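Local coordinates for insecticidal crystal protein Cry7Cal (Bacillus thuringiensis, PDB 5ZI1) that is an insecticidal delta-endotoxin active against the locust Locusta migratoria manilensis and probably acts by binding receptors of the insect, at residues I496-N502 / S586-I592; S506-M512 / S576-K582; Y528-G534 / Y546-K552. One frame throughout, in Å; residues are numbered along the deposited sequence.

Contact 1: residues I496-N502 / S586-I592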
loop_
_atom_site.group_PDB
_atom_site.type_symbol
_atom_site.label_atom_id
_atom_site.label_comp_id
_atom_site.label_asym_id
_atom_site.label_seq_id
_atom_site.Cartn_x
_atom_site.Cartn_y
_atom_site.Cartn_z
ATOM N N ILE A 496 -7.486 9.286 -1.382
ATOM C CA ILE A 496 -8.226 9.743 -2.549
ATOM C C ILE A 496 -8.681 11.174 -2.293
ATOM O O ILE A 496 -8.626 11.671 -1.171
ATOM C CB ILE A 496 -9.437 8.834 -2.871
ATOM C CG1 ILE A 496 -10.453 8.862 -1.727
ATOM C CG2 ILE A 496 -8.983 7.411 -3.177
ATOM C CD1 ILE A 496 -11.667 8.015 -1.984
ATOM N N LEU A 497 -9.129 11.844 -3.356
ATOM C CA LEU A 497 -9.661 13.195 -3.238
ATOM C C LEU A 497 -11.172 13.170 -3.048
ATOM O O LEU A 497 -11.880 12.409 -3.717
ATOM C CB LEU A 497 -9.329 14.032 -4.476
ATOM C CG LEU A 497 -7.859 14.374 -4.740
ATOM C CD1 LEU A 497 -7.730 15.711 -5.448
ATOM C CD2 LEU A 497 -7.064 14.373 -3.459
ATOM N N LYS A 498 -11.663 14.029 -2.151
ATOM C CA LYS A 498 -13.090 14.226 -1.933
ATOM C C LYS A 498 -13.446 15.670 -2.259
ATOM O O LYS A 498 -13.055 16.590 -1.533
ATOM C CB LYS A 498 -13.472 13.894 -0.498
ATOM C CG LYS A 498 -14.954 13.998 -0.232
ATOM C CD LYS A 498 -15.246 13.627 1.207
ATOM C CE LYS A 498 -15.471 14.863 2.063
ATOM N NZ LYS A 498 -16.932 15.048 2.372
ATOM N N ILE A 499 -14.207 15.868 -3.331
ATOM C CA ILE A 499 -14.613 17.194 -3.778
ATOM C C ILE A 499 -16.087 17.395 -3.444
ATOM O O ILE A 499 -16.932 16.570 -3.814
ATOM C CB ILE A 499 -14.367 17.375 -5.285
ATOM C CG1 ILE A 499 -12.969 16.884 -5.655
ATOM C CG2 ILE A 499 -14.539 18.838 -5.702
ATOM C CD1 ILE A 499 -12.847 16.534 -7.114
ATOM N N VAL A 500 -16.392 18.489 -2.750
ATOM C CA VAL A 500 -17.760 18.935 -2.507
ATOM C C VAL A 500 -17.975 20.225 -3.300
ATOM O O VAL A 500 -17.326 21.243 -3.024
ATOM C CB VAL A 500 -18.031 19.148 -1.011
ATOM C CG1 VAL A 500 -19.477 19.500 -0.800
ATOM C CG2 VAL A 500 -17.648 17.893 -0.205
ATOM N N ASN A 501 -18.901 20.188 -4.271
ATOM C CA ASN A 501 -18.934 21.206 -5.324
ATOM C C ASN A 501 -19.337 22.568 -4.772
ATOM O O ASN A 501 -18.683 23.578 -5.061
ATOM C CB ASN A 501 -19.877 20.758 -6.454
ATOM C CG ASN A 501 -20.167 21.860 -7.487
ATOM O OD1 ASN A 501 -19.422 22.836 -7.611
ATOM N ND2 ASN A 501 -21.241 21.676 -8.261
ATOM N N ASN A 502 -20.392 22.621 -3.951
ATOM C CA ASN A 502 -20.800 23.909 -3.401
ATOM C C ASN A 502 -19.713 24.560 -2.548
ATOM O O ASN A 502 -19.827 25.754 -2.242
ATOM C CB ASN A 502 -22.105 23.788 -2.583
ATOM C CG ASN A 502 -21.926 23.073 -1.232
ATOM O OD1 ASN A 502 -21.248 23.571 -0.317
ATOM N ND2 ASN A 502 -22.590 21.920 -1.085
ATOM N N SER A 586 -24.103 19.238 -10.351
ATOM C CA SER A 586 -25.110 19.232 -9.301
ATOM C C SER A 586 -24.470 19.524 -7.940
ATOM O O SER A 586 -23.256 19.688 -7.808
ATOM C CB SER A 586 -25.837 17.892 -9.270
ATOM O OG SER A 586 -24.931 16.840 -8.953
ATOM N N ASN A 587 -25.314 19.600 -6.912
ATOM C CA ASN A 587 -24.857 19.841 -5.546
ATOM C C ASN A 587 -24.532 18.486 -4.923
ATOM O O ASN A 587 -25.309 17.907 -4.168
ATOM C CB ASN A 587 -25.917 20.598 -4.759
ATOM C CG ASN A 587 -25.458 20.965 -3.371
ATOM O OD1 ASN A 587 -24.329 20.671 -2.981
ATOM N ND2 ASN A 587 -26.334 21.611 -2.611
ATOM N N CYS A 588 -23.354 17.969 -5.263
ATOM C CA CYS A 588 -23.009 16.593 -4.957
ATOM C C CYS A 588 -21.586 16.523 -4.410
ATOM O O CYS A 588 -20.912 17.540 -4.220
ATOM C CB CYS A 588 -23.141 15.711 -6.199
ATOM S SG CYS A 588 -21.980 16.162 -7.501
ATOM N N THR A 589 -21.141 15.292 -4.166
ATOM C CA THR A 589 -19.784 14.972 -3.754
ATOM C C THR A 589 -19.163 14.101 -4.835
ATOM O O THR A 589 -19.828 13.213 -5.384
ATOM C CB THR A 589 -19.781 14.262 -2.371
ATOM O OG1 THR A 589 -20.136 15.207 -1.361
ATOM C CG2 THR A 589 -18.413 13.689 -2.011
ATOM N N ILE A 590 -17.905 14.394 -5.166
ATOM C CA ILE A 590 -17.136 13.675 -6.175
ATOM C C ILE A 590 -15.863 13.161 -5.521
ATOM O O ILE A 590 -15.195 13.889 -4.776
ATOM C CB ILE A 590 -16.786 14.569 -7.387
ATOM C CG1 ILE A 590 -18.048 15.082 -8.080
ATOM C CG2 ILE A 590 -15.913 13.832 -8.379
ATOM C CD1 ILE A 590 -18.271 16.536 -7.847
ATOM N N TYR A 591 -15.527 11.907 -5.798
ATOM C CA TYR A 591 -14.293 11.309 -5.324
ATOM C C TYR A 591 -13.426 10.988 -6.526
ATOM O O TYR A 591 -13.913 10.415 -7.505
ATOM C CB TYR A 591 -14.567 10.042 -4.513
ATOM C CG TYR A 591 -15.499 10.258 -3.356
ATOM C CD1 TYR A 591 -16.878 10.104 -3.515
ATOM C CD2 TYR A 591 -15.008 10.616 -2.098
ATOM C CE1 TYR A 591 -17.740 10.304 -2.464
ATOM C CE2 TYR A 591 -15.866 10.807 -1.027
ATOM C CZ TYR A 591 -17.226 10.647 -1.214
ATOM O OH TYR A 591 -18.083 10.848 -0.152
ATOM N N ILE A 592 -12.157 11.376 -6.462
ATOM C CA ILE A 592 -11.199 11.116 -7.524
ATOM C C ILE A 592 -10.179 10.142 -6.961
ATOM O O ILE A 592 -9.506 10.442 -5.969
ATOM C CB ILE A 592 -10.513 12.399 -8.017
ATOM C CG1 ILE A 592 -11.537 13.473 -8.397
ATOM C CG2 ILE A 592 -9.539 12.088 -9.163
ATOM C CD1 ILE A 592 -12.359 13.162 -9.635
HETATM O O HOH W 1 -21.705 19.844 -3.651
#

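Contact 2: residues S506-M512 / S576-K582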
loop_
_atom_site.group_PDB
_atom_site.type_symbol
_atom_site.label_atom_id
_atom_site.label_comp_id
_atom_site.label_asym_id
_atom_site.label_seq_id
_atom_site.Cartn_x
_atom_site.Cartn_y
_atom_site.Cartn_z
ATOM N N SER A 506 -13.545 27.707 -6.948
ATOM C CA SER A 506 -13.570 27.830 -8.393
ATOM C C SER A 506 -13.604 26.420 -8.978
ATOM O O SER A 506 -13.752 25.427 -8.259
ATOM C CB SER A 506 -12.371 28.652 -8.894
ATOM O OG SER A 506 -11.186 27.877 -8.920
ATOM N N ASN A 507 -13.466 26.335 -10.301
ATOM C CA ASN A 507 -13.546 25.048 -10.969
ATOM C C ASN A 507 -12.330 24.170 -10.699
ATOM O O ASN A 507 -12.424 22.945 -10.829
ATOM C CB ASN A 507 -13.700 25.255 -12.479
ATOM C CG ASN A 507 -15.058 25.815 -12.865
ATOM O OD1 ASN A 507 -16.007 25.835 -12.067
ATOM N ND2 ASN A 507 -15.159 26.268 -14.108
ATOM N N GLN A 508 -11.192 24.767 -10.360
ATOM C CA GLN A 508 -9.947 24.014 -10.294
ATOM C C GLN A 508 -9.933 23.094 -9.080
ATOM O O GLN A 508 -10.242 23.517 -7.962
ATOM C CB GLN A 508 -8.756 24.967 -10.249
ATOM C CG GLN A 508 -7.433 24.244 -10.384
ATOM C CD GLN A 508 -6.283 25.161 -10.774
ATOM O OE1 GLN A 508 -5.287 25.267 -10.056
ATOM N NE2 GLN A 508 -6.413 25.817 -11.925
ATOM N N VAL A 509 -9.569 21.831 -9.300
ATOM C CA VAL A 509 -9.487 20.868 -8.204
ATOM C C VAL A 509 -8.045 20.690 -7.748
ATOM O O VAL A 509 -7.736 20.872 -6.563
ATOM C CB VAL A 509 -10.095 19.513 -8.596
ATOM C CG1 VAL A 509 -9.887 18.509 -7.472
ATOM C CG2 VAL A 509 -11.583 19.667 -8.953
ATOM N N PHE A 510 -7.145 20.322 -8.663
ATOM C CA PHE A 510 -5.763 20.114 -8.251
ATOM C C PHE A 510 -4.806 20.476 -9.377
ATOM O O PHE A 510 -5.208 20.664 -10.530
ATOM C CB PHE A 510 -5.532 18.672 -7.762
ATOM C CG PHE A 510 -5.598 17.602 -8.839
ATOM C CD1 PHE A 510 -4.625 17.500 -9.821
ATOM C CD2 PHE A 510 -6.594 16.641 -8.807
ATOM C CE1 PHE A 510 -4.672 16.500 -10.773
ATOM C CE2 PHE A 510 -6.636 15.638 -9.752
ATOM C CZ PHE A 510 -5.676 15.569 -10.736
ATOM N N ARG A 511 -3.517 20.557 -9.023
ATOM C CA ARG A 511 -2.446 20.679 -10.002
ATOM C C ARG A 511 -1.482 19.517 -9.874
ATOM O O ARG A 511 -1.184 19.061 -8.773
ATOM C CB ARG A 511 -1.608 21.926 -9.823
ATOM C CG ARG A 511 -2.264 23.023 -9.069
ATOM C CD ARG A 511 -1.583 24.285 -9.411
ATOM N NE ARG A 511 -2.155 25.431 -8.715
ATOM C CZ ARG A 511 -2.378 26.595 -9.303
ATOM N NH1 ARG A 511 -2.902 27.588 -8.608
ATOM N NH2 ARG A 511 -2.082 26.744 -10.595
ATOM N N MET A 512 -0.909 19.128 -11.003
ATOM C CA MET A 512 -0.020 17.985 -11.080
ATOM C C MET A 512 0.991 18.267 -12.177
ATOM O O MET A 512 0.632 18.837 -13.213
ATOM C CB MET A 512 -0.840 16.727 -11.369
ATOM C CG MET A 512 -0.065 15.453 -11.542
ATOM S SD MET A 512 -1.224 14.093 -11.886
ATOM C CE MET A 512 -1.937 13.792 -10.269
ATOM N N SER A 576 -0.613 19.887 -15.478
ATOM C CA SER A 576 -1.975 19.444 -15.743
ATOM C C SER A 576 -2.876 19.732 -14.558
ATOM O O SER A 576 -2.491 19.521 -13.401
ATOM C CB SER A 576 -2.048 17.953 -16.049
ATOM O OG SER A 576 -1.444 17.650 -17.286
ATOM N N MET A 577 -4.086 20.184 -14.868
ATOM C CA MET A 577 -5.087 20.540 -13.886
ATOM C C MET A 577 -6.341 19.734 -14.161
ATOM O O MET A 577 -6.697 19.517 -15.323
ATOM C CB MET A 577 -5.400 22.037 -13.927
ATOM C CG MET A 577 -4.686 22.838 -12.848
ATOM S SD MET A 577 -3.423 23.976 -13.434
ATOM C CE MET A 577 -2.559 22.983 -14.638
ATOM N N LEU A 578 -6.979 19.257 -13.093
ATOM C CA LEU A 578 -8.312 18.684 -13.185
ATOM C C LEU A 578 -9.296 19.739 -12.718
ATOM O O LEU A 578 -9.024 20.466 -11.757
ATOM C CB LEU A 578 -8.466 17.414 -12.341
ATOM C CG LEU A 578 -9.801 16.670 -12.542
ATOM C CD1 LEU A 578 -9.584 15.173 -12.686
ATOM C CD2 LEU A 578 -10.793 16.950 -11.435
ATOM N N TYR A 579 -10.426 19.833 -13.416
ATOM C CA TYR A 579 -11.431 20.839 -13.132
ATOM C C TYR A 579 -12.782 20.171 -12.947
ATOM O O TYR A 579 -13.074 19.147 -13.563
ATOM C CB TYR A 579 -11.551 21.872 -14.267
ATOM C CG TYR A 579 -10.278 22.575 -14.652
ATOM C CD1 TYR A 579 -9.391 21.996 -15.533
ATOM C CD2 TYR A 579 -9.985 23.834 -14.159
ATOM C CE1 TYR A 579 -8.229 22.640 -15.901
ATOM C CE2 TYR A 579 -8.819 24.492 -14.519
ATOM C CZ TYR A 579 -7.946 23.889 -15.394
ATOM O OH TYR A 579 -6.783 24.527 -15.771
ATOM N N ILE A 580 -13.601 20.774 -12.096
ATOM C CA ILE A 580 -15.021 20.490 -12.007
ATOM C C ILE A 580 -15.725 21.769 -12.410
ATOM O O ILE A 580 -15.525 22.811 -11.777
ATOM C CB ILE A 580 -15.446 20.065 -10.595
ATOM C CG1 ILE A 580 -14.771 18.754 -10.184
ATOM C CG2 ILE A 580 -16.965 19.950 -10.509
ATOM C CD1 ILE A 580 -15.158 17.575 -11.041
ATOM N N ILE A 581 -16.550 21.699 -13.450
ATOM C CA ILE A 581 -17.261 22.877 -13.937
ATOM C C ILE A 581 -18.438 23.088 -12.992
ATOM O O ILE A 581 -19.479 22.432 -13.125
ATOM C CB ILE A 581 -17.708 22.714 -15.392
ATOM C CG1 ILE A 581 -16.543 22.196 -16.243
ATOM C CG2 ILE A 581 -18.236 24.032 -15.953
ATOM C CD1 ILE A 581 -15.281 23.031 -16.136
ATOM N N LYS A 582 -18.271 24.000 -12.023
ATOM C CA LYS A 582 -19.278 24.181 -10.975
ATOM C C LYS A 582 -20.662 24.432 -11.563
ATOM O O LYS A 582 -21.640 23.802 -11.155
ATOM C CB LYS A 582 -18.889 25.337 -10.049
ATOM C CG LYS A 582 -17.754 25.044 -9.097
ATOM C CD LYS A 582 -17.579 26.172 -8.084
ATOM C CE LYS A 582 -18.453 25.972 -6.860
ATOM N NZ LYS A 582 -19.703 26.764 -6.845
#

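Contact 3: residues Y528-G534 / Y546-K552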
loop_
_atom_site.group_PDB
_atom_site.type_symbol
_atom_site.label_atom_id
_atom_site.label_comp_id
_atom_site.label_asym_id
_atom_site.label_seq_id
_atom_site.Cartn_x
_atom_site.Cartn_y
_atom_site.Cartn_z
ATOM N N TYR A 528 -13.469 7.462 -10.753
ATOM C CA TYR A 528 -14.152 8.424 -9.897
ATOM C C TYR A 528 -15.406 7.807 -9.287
ATOM O O TYR A 528 -15.849 6.716 -9.660
ATOM C CB TYR A 528 -14.547 9.677 -10.676
ATOM C CG TYR A 528 -15.840 9.486 -11.426
ATOM C CD1 TYR A 528 -15.878 8.757 -12.597
ATOM C CD2 TYR A 528 -17.029 10.008 -10.944
ATOM C CE1 TYR A 528 -17.077 8.550 -13.280
ATOM C CE2 TYR A 528 -18.224 9.807 -11.607
ATOM C CZ TYR A 528 -18.243 9.083 -12.784
ATOM O OH TYR A 528 -19.430 8.884 -13.469
ATOM N N ALA A 529 -15.985 8.542 -8.341
ATOM C CA ALA A 529 -17.260 8.215 -7.737
ATOM C C ALA A 529 -17.977 9.522 -7.454
ATOM O O ALA A 529 -17.331 10.535 -7.165
ATOM C CB ALA A 529 -17.096 7.403 -6.449
ATOM N N ALA A 530 -19.310 9.508 -7.567
ATOM C CA ALA A 530 -20.058 10.746 -7.414
ATOM C C ALA A 530 -21.477 10.422 -6.980
ATOM O O ALA A 530 -22.021 9.376 -7.336
ATOM C CB ALA A 530 -20.069 11.567 -8.715
ATOM N N THR A 531 -22.053 11.339 -6.197
ATOM C CA THR A 531 -23.426 11.279 -5.714
ATOM C C THR A 531 -24.390 12.061 -6.594
ATOM O O THR A 531 -25.594 12.085 -6.306
ATOM C CB THR A 531 -23.511 11.826 -4.290
ATOM O OG1 THR A 531 -22.945 13.139 -4.261
ATOM C CG2 THR A 531 -22.751 10.930 -3.312
ATOM N N GLY A 532 -23.887 12.715 -7.640
ATOM C CA GLY A 532 -24.727 13.466 -8.551
ATOM C C GLY A 532 -24.003 13.656 -9.863
ATOM O O GLY A 532 -22.870 13.204 -10.049
ATOM N N ASP A 533 -24.670 14.360 -10.766
ATOM C CA ASP A 533 -24.199 14.565 -12.126
ATOM C C ASP A 533 -23.340 15.822 -12.205
ATOM O O ASP A 533 -23.508 16.763 -11.424
ATOM C CB ASP A 533 -25.391 14.694 -13.097
ATOM C CG ASP A 533 -26.488 13.643 -12.851
ATOM O OD1 ASP A 533 -26.178 12.518 -12.383
ATOM O OD2 ASP A 533 -27.670 13.934 -13.146
ATOM N N GLY A 534 -22.445 15.851 -13.182
ATOM C CA GLY A 534 -21.714 17.076 -13.444
ATOM C C GLY A 534 -20.787 16.949 -14.626
ATOM O O GLY A 534 -20.887 16.005 -15.416
ATOM N N TYR A 546 -19.250 15.266 -19.501
ATOM C CA TYR A 546 -20.329 15.064 -18.541
ATOM C C TYR A 546 -20.219 13.687 -17.888
ATOM O O TYR A 546 -19.964 12.690 -18.568
ATOM C CB TYR A 546 -21.668 15.210 -19.266
ATOM C CG TYR A 546 -22.929 14.906 -18.484
ATOM C CD1 TYR A 546 -23.517 15.869 -17.677
ATOM C CD2 TYR A 546 -23.574 13.676 -18.612
ATOM C CE1 TYR A 546 -24.695 15.607 -16.976
ATOM C CE2 TYR A 546 -24.765 13.407 -17.925
ATOM C CZ TYR A 546 -25.318 14.381 -17.107
ATOM O OH TYR A 546 -26.491 14.142 -16.413
ATOM N N PHE A 547 -20.402 13.629 -16.559
ATOM C CA PHE A 547 -20.453 12.363 -15.828
ATOM C C PHE A 547 -21.741 12.227 -15.028
ATOM O O PHE A 547 -22.310 13.219 -14.560
ATOM C CB PHE A 547 -19.279 12.195 -14.847
ATOM C CG PHE A 547 -19.234 13.242 -13.774
ATOM C CD1 PHE A 547 -19.892 13.060 -12.570
ATOM C CD2 PHE A 547 -18.554 14.426 -13.981
ATOM C CE1 PHE A 547 -19.875 14.054 -11.598
ATOM C CE2 PHE A 547 -18.522 15.413 -13.015
ATOM C CZ PHE A 547 -19.176 15.228 -11.822
ATOM N N THR A 548 -22.149 10.982 -14.803
ATOM C CA THR A 548 -23.340 10.674 -14.019
ATOM C C THR A 548 -22.969 10.118 -12.647
ATOM O O THR A 548 -21.818 9.762 -12.371
ATOM C CB THR A 548 -24.233 9.669 -14.741
ATOM O OG1 THR A 548 -23.475 8.473 -14.973
ATOM C CG2 THR A 548 -24.753 10.247 -16.080
ATOM N N ALA A 549 -23.987 10.037 -11.792
ATOM C CA ALA A 549 -23.814 9.546 -10.437
ATOM C C ALA A 549 -23.453 8.072 -10.441
ATOM O O ALA A 549 -23.854 7.311 -11.320
ATOM C CB ALA A 549 -25.086 9.759 -9.624
ATOM N N THR A 550 -22.655 7.675 -9.457
ATOM C CA THR A 550 -22.352 6.268 -9.261
ATOM C C THR A 550 -22.896 5.718 -7.953
ATOM O O THR A 550 -22.847 4.505 -7.747
ATOM C CB THR A 550 -20.836 6.044 -9.319
ATOM O OG1 THR A 550 -20.222 6.656 -8.174
ATOM C CG2 THR A 550 -20.276 6.658 -10.609
ATOM N N MET A 551 -23.432 6.565 -7.086
ATOM C CA MET A 551 -23.767 6.178 -5.726
ATOM C C MET A 551 -24.703 7.228 -5.159
ATOM O O MET A 551 -24.817 8.336 -5.694
ATOM C CB MET A 551 -22.515 6.070 -4.855
ATOM C CG MET A 551 -21.667 7.321 -4.914
ATOM S SD MET A 551 -20.215 7.309 -3.839
ATOM C CE MET A 551 -21.011 7.057 -2.251
ATOM N N LYS A 552 -25.369 6.866 -4.066
ATOM C CA LYS A 552 -26.215 7.782 -3.319
ATOM C C LYS A 552 -25.431 8.307 -2.124
ATOM O O LYS A 552 -24.541 7.633 -1.607
ATOM C CB LYS A 552 -27.505 7.095 -2.853
ATOM C CG LYS A 552 -28.353 6.515 -3.980
ATOM C CD LYS A 552 -29.595 5.805 -3.435
ATOM C CE LYS A 552 -30.883 6.584 -3.733
ATOM N NZ LYS A 552 -31.975 6.265 -2.755
HETATM O O HOH W 2 -27.146 10.246 -12.234
#

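Contact 1: residues I496-N502 / S586-I592
Ile499 reaches across to Ile592 and Ile590 on the buried side of this antiparallel strand pair. Its CD1 lies 3.6 Å from Ile592 CG1, the two side chains meeting at a slant. Next to them Leu497 CB faces Ile592 CB at 4.1 Å. These four buried residues share one face; Leu497 and Ile499 pack on Val509, and Leu497 also on Phe510, of strand 508-513. The backbones are zipped by two hydrogen-bonded pairs, Leu497 with Ile592 and Ile499 with Ile590, each with a bond in both directions. The short strand axes run at 160° to each other, so the pairing is antiparallel with a modest twist.

The other face, with Lys498, Val500, Thr589 and Tyr591, is partly open to solvent, though its side chains still touch. Lys498 and Tyr591 lie alongside one another, pointing the same way. The aliphatic part of the lysine does the touching: Lys498 CG comes 3.4 Å from Tyr591 CE2 and CD follows at 3.7 Å from the same CE2. Farther along, Val500 CG2 meets Thr589 OG1 at 3.8 Å. The strands then give way to a polar end. Asn501 CG sits opposite the backbone N (chi1 170°), which turns the buried amide across the gap; its ND2 donates to Ser586 O at 2.9 Å, from above the carbonyl plane. Exposed Asn502 ND2 donates to Asn587 OD1 at 2.9 Å, in the plane of its own amide, with the two amide planes nearly perpendicular, 88° apart. A water accepts from Asn502 N and donates to Asn587 OD1, tying the same corner together. One greasy face turned inward and a mixed face turned outward are what a sheet of a beta-sandwich presents, here in the C-terminal domain of a delta-endotoxin.

Contact 2: residues S506-M512 / S576-K582
With chi1 of 69°, Phe510 has CG wedged between its backbone N and carbonyl carbon, and this swings the ring across the strand until one face lies over Leu578 CB. In Leu578, CG stands opposite the backbone N (chi1 -173°), which directs CD2 to Val509. Leu578 CB makes a CH-pi contact, 3.9 Å from the ring centroid of Phe510 and displaced toward the rim. Val509 CG2 fits between two neighbours, 3.5 Å from Ile580 CG1 and 3.8 Å from Leu578 CD2. Both Val509 and Phe510 also touch strand 496-500. A beta bulge between Gln508 and Phe510 shifts the register by one residue.

On the opposite face Gln508 crosses Met577 at a slant, Gln508 CD 3.5 Å from Met577 CG. Gln508 OE1 lies over the centre of the Arg511 guanidinium, whose NE forms a salt bridge with Glu478. Asn507 holds segment 576-582 twice: its backbone O accepts from Ile580 N at 2.8 Å, and its OD1 takes Lys582 N at 2.9 Å, the donor standing well above the carbonyl plane. Chemically, a mainly apolar face is backed by a mixed one, where Glu478 and Gln508 OE1 probably help stabilise the arginine's charge.

Contact 3: residues Y528-G534 / Y546-K552
Phe547 and Gly534 form the antiparallel hydrogen-bonded pair of a beta-hairpin, strands 534-538 and 545-547, at the margin of one sheet of the C-terminal beta-sandwich. Residues 531-533 bring the chain here from strand 521-530 of the other sheet. Phe547 CB touches Tyr528 OH at 3.6 Å. With chi1 at 61° the ring turns inward over the glycine, and Gly534 O lies above one face, offset toward the rim. Along one edge Phe547 CD1 meets Tyr528 CE2 at 3.8 Å, while CE1 approaches Gly532 O at 3.5 Å and is also reached by Ala530 CB. The other side, CD2 and CE2, lies on the Gly534 carbonyl. At the tip Phe547 CZ sits 3.5 Å from Gly534 CA, which makes a CH-pi contact over the ring face. The Tyr528 and Phe547 rings themselves meet obliquely, their planes 65° apart.

Beyond the hairpin, the loop 548-552 folds back on the end of strand 521-530. Thr550 uses its OG1 to accept Ala530 N at 3.1 Å; this hydroxyl also bonds to Lys558 O. Thr550 N in turn donates to Ala530 O. On the exposed side Ala549 N makes a weak bond to Asp533 OD1. Tyr528 OH donates to Thr548 O at 2.8 Å, lying in the carbonyl plane on a lone pair of the oxygen.

In the fold
All three contacts belong to the C-terminal domain of the toxin, and no ligand is bound at any of them. Contacts 1 and 2, with centres about 12 Å apart, pair strands from the two facing sheets, and they meet in the core where Ile499 CD1 lies 3.6 Å from Val509 CG1. Contact 3, about 9 Å from contact 1 between centres, joins it through the backbone: Tyr591 N stands 2.6 Å from Ala529 O, a probable hydrogen bond. Contacts 2 and 3, about 16 Å apart between centres, do not touch, yet strands 575-580, 534-538 and 545-547 lie in one sheet, while residues 528-530 lie in the other. Along the chain, 3 is nested inside 2 and 2 inside 1.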